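Local atomic coordinates of uncharacterized protein (Desulfovibrio desulfuricans subsp. desulfuricans str. G20, PDB entry 2Q30), a protein that is of unknown function but adopts the double-stranded beta-helix fold of the RmlC-like cupins and pairs with a second copy of itself. Residues 9-14 against 101-106. Numbering follows the deposited sequence.
Sequences HNLLEA and KVLVTI
A hydrogen bond from the buried K101 to the backbone of L11, beside a small contact between L11 and L103, fastens the N-terminal segment 9-14 to the outer face of the cupin barrel, where strand 100-107 runs in the middle of a five-stranded antiparallel sheet. The case illustrates how a long side chain can bridge a gap between backbones: the nearest CA atoms, those of L12 and K101, are still 8.2 Å apart. With CG anti to the backbone N (chi1 -169°) and every later torsion extended, K101 reaches straight off the sheet and brings its NZ to 2.7 Å from the O of L11. The ammonium group arrives in the carbonyl plane, on a lone pair, at a C=O...N angle of 141°. That carbonyl lies within the type I turn from N10 to E13, which E13 N closes on N10 O. A side-chain hydrogen bond joins the two ends of the turn, from N10 ND2 to E13 OE2 at 2.9 Å, meeting the carboxylate from above its plane. Next to the lysine, CD1 of L11 lies 3.7 Å from CD1 of L103, the two side chains crossing at about a right angle. L12 adds a looser touch, its CD2 4.2 Å from CD of K101. Strands 34-40 and 56-63 flank strand 100-107 through backbone hydrogen bonds, while V27 of strand 23-29 packs against both L11 and L103. Where strand 7-10 runs into the turn, H9 and N10 pair antiparallel with a strand of the second subunit, extending a sheet of that subunit across the interface, where its V60 also packs on L103.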
loop_
_atom_site.group_PDB
_atom_site.type_symbol
_atom_site.label_atom_id
_atom_site.label_comp_id
_atom_site.label_asym_id
_atom_site.label_seq_id
_atom_site.Cartn_x
_atom_site.Cartn_y
_atom_site.Cartn_z
ATOM N N HIS A 9 -8.587 7.074 3.448
ATOM C CA HIS A 9 -8.485 7.911 2.260
ATOM C C HIS A 9 -8.875 7.077 1.072
ATOM O O HIS A 9 -8.263 6.050 0.819
ATOM C CB HIS A 9 -7.070 8.449 2.066
ATOM C CG HIS A 9 -6.450 8.998 3.315
ATOM N ND1 HIS A 9 -6.385 10.350 3.579
ATOM C CD2 HIS A 9 -5.858 8.379 4.365
ATOM C CE1 HIS A 9 -5.794 10.539 4.745
ATOM N NE2 HIS A 9 -5.468 9.361 5.246
ATOM N N ASN A 10 -9.894 7.508 0.332
ATOM C CA ASN A 10 -10.355 6.772 -0.827
ATOM C C ASN A 10 -9.537 7.333 -1.958
ATOM O O ASN A 10 -9.955 8.248 -2.630
ATOM C CB ASN A 10 -11.853 6.942 -1.008
ATOM C CG ASN A 10 -12.631 6.278 0.090
ATOM O OD1 ASN A 10 -12.114 5.413 0.796
ATOM N ND2 ASN A 10 -13.870 6.676 0.246
ATOM N N LEU A 11 -8.363 6.747 -2.148
ATOM C CA LEU A 11 -7.388 7.280 -3.103
ATOM C C LEU A 11 -7.769 7.188 -4.562
ATOM O O LEU A 11 -7.171 7.879 -5.359
ATOM C CB LEU A 11 -6.026 6.646 -2.891
ATOM C CG LEU A 11 -5.373 6.814 -1.514
ATOM C CD1 LEU A 11 -4.085 6.015 -1.475
ATOM C CD2 LEU A 11 -5.094 8.292 -1.224
ATOM N N LEU A 12 -8.728 6.335 -4.922
ATOM C CA LEU A 12 -9.215 6.260 -6.322
ATOM C C LEU A 12 -10.576 6.921 -6.582
ATOM O O LEU A 12 -11.117 6.853 -7.705
ATOM C CB LEU A 12 -9.231 4.804 -6.782
ATOM C CG LEU A 12 -7.854 4.141 -6.774
ATOM C CD1 LEU A 12 -8.028 2.683 -7.163
ATOM C CD2 LEU A 12 -6.872 4.844 -7.739
ATOM N N GLU A 13 -11.124 7.564 -5.555
ATOM C CA GLU A 13 -12.414 8.203 -5.634
ATOM C C GLU A 13 -12.368 9.417 -6.552
ATOM O O GLU A 13 -13.335 9.683 -7.262
ATOM C CB GLU A 13 -12.888 8.543 -4.220
ATOM C CG GLU A 13 -14.277 9.110 -4.103
ATOM C CD GLU A 13 -14.682 9.238 -2.637
ATOM O OE1 GLU A 13 -14.646 10.364 -2.112
ATOM O OE2 GLU A 13 -14.974 8.204 -2.005
ATOM N N ALA A 14 -11.262 10.149 -6.536
ATOM C CA ALA A 14 -11.060 11.310 -7.417
ATOM C C ALA A 14 -9.560 11.527 -7.517
ATOM O O ALA A 14 -8.935 11.910 -6.520
ATOM C CB ALA A 14 -11.764 12.561 -6.852
ATOM N N LYS A 101 -1.752 5.352 -10.728
ATOM C CA LYS A 101 -1.577 5.903 -9.398
ATOM C C LYS A 101 -0.896 4.861 -8.521
ATOM O O LYS A 101 -1.242 3.660 -8.553
ATOM C CB LYS A 101 -2.873 6.418 -8.795
ATOM C CG LYS A 101 -2.680 7.226 -7.536
ATOM C CD LYS A 101 -3.972 7.878 -7.075
ATOM C CE LYS A 101 -3.798 8.755 -5.824
ATOM N NZ LYS A 101 -5.071 9.521 -5.532
ATOM N N VAL A 102 0.082 5.337 -7.752
ATOM C CA VAL A 102 0.808 4.510 -6.792
ATOM C C VAL A 102 0.810 5.154 -5.417
ATOM O O VAL A 102 0.645 6.355 -5.305
ATOM C CB VAL A 102 2.276 4.213 -7.241
ATOM C CG1 VAL A 102 2.266 3.513 -8.597
ATOM C CG2 VAL A 102 3.131 5.477 -7.252
ATOM N N LEU A 103 0.993 4.321 -4.393
ATOM C CA LEU A 103 1.088 4.755 -3.007
ATOM C C LEU A 103 2.440 4.334 -2.495
ATOM O O LEU A 103 2.814 3.181 -2.622
ATOM C CB LEU A 103 0.003 4.099 -2.161
ATOM C CG LEU A 103 -0.134 4.672 -0.739
ATOM C CD1 LEU A 103 -0.477 6.173 -0.755
ATOM C CD2 LEU A 103 -1.223 3.884 0.005
ATOM N N VAL A 104 3.152 5.271 -1.896
ATOM C CA VAL A 104 4.465 5.021 -1.360
ATOM C C VAL A 104 4.400 5.183 0.138
ATOM O O VAL A 104 3.908 6.186 0.588
ATOM C CB VAL A 104 5.496 6.012 -1.956
ATOM C CG1 VAL A 104 6.927 5.743 -1.371
ATOM C CG2 VAL A 104 5.482 5.914 -3.467
ATOM N N THR A 105 4.906 4.194 0.878
ATOM C CA THR A 105 5.026 4.203 2.338
ATOM C C THR A 105 6.517 4.070 2.637
ATOM O O THR A 105 7.161 3.135 2.165
ATOM C CB THR A 105 4.239 3.064 3.014
ATOM O OG1 THR A 105 2.858 3.197 2.633
ATOM C CG2 THR A 105 4.369 3.173 4.550
ATOM N N ILE A 106 7.035 5.016 3.399
ATOM C CA ILE A 106 8.450 5.144 3.727
ATOM C C ILE A 106 8.571 5.041 5.238
ATOM O O ILE A 106 7.914 5.801 5.933
ATOM C CB ILE A 106 8.988 6.514 3.247
ATOM C CG1 ILE A 106 8.588 6.792 1.776
ATOM C CG2 ILE A 106 10.485 6.573 3.450
ATOM C CD1 ILE A 106 8.877 8.216 1.325
#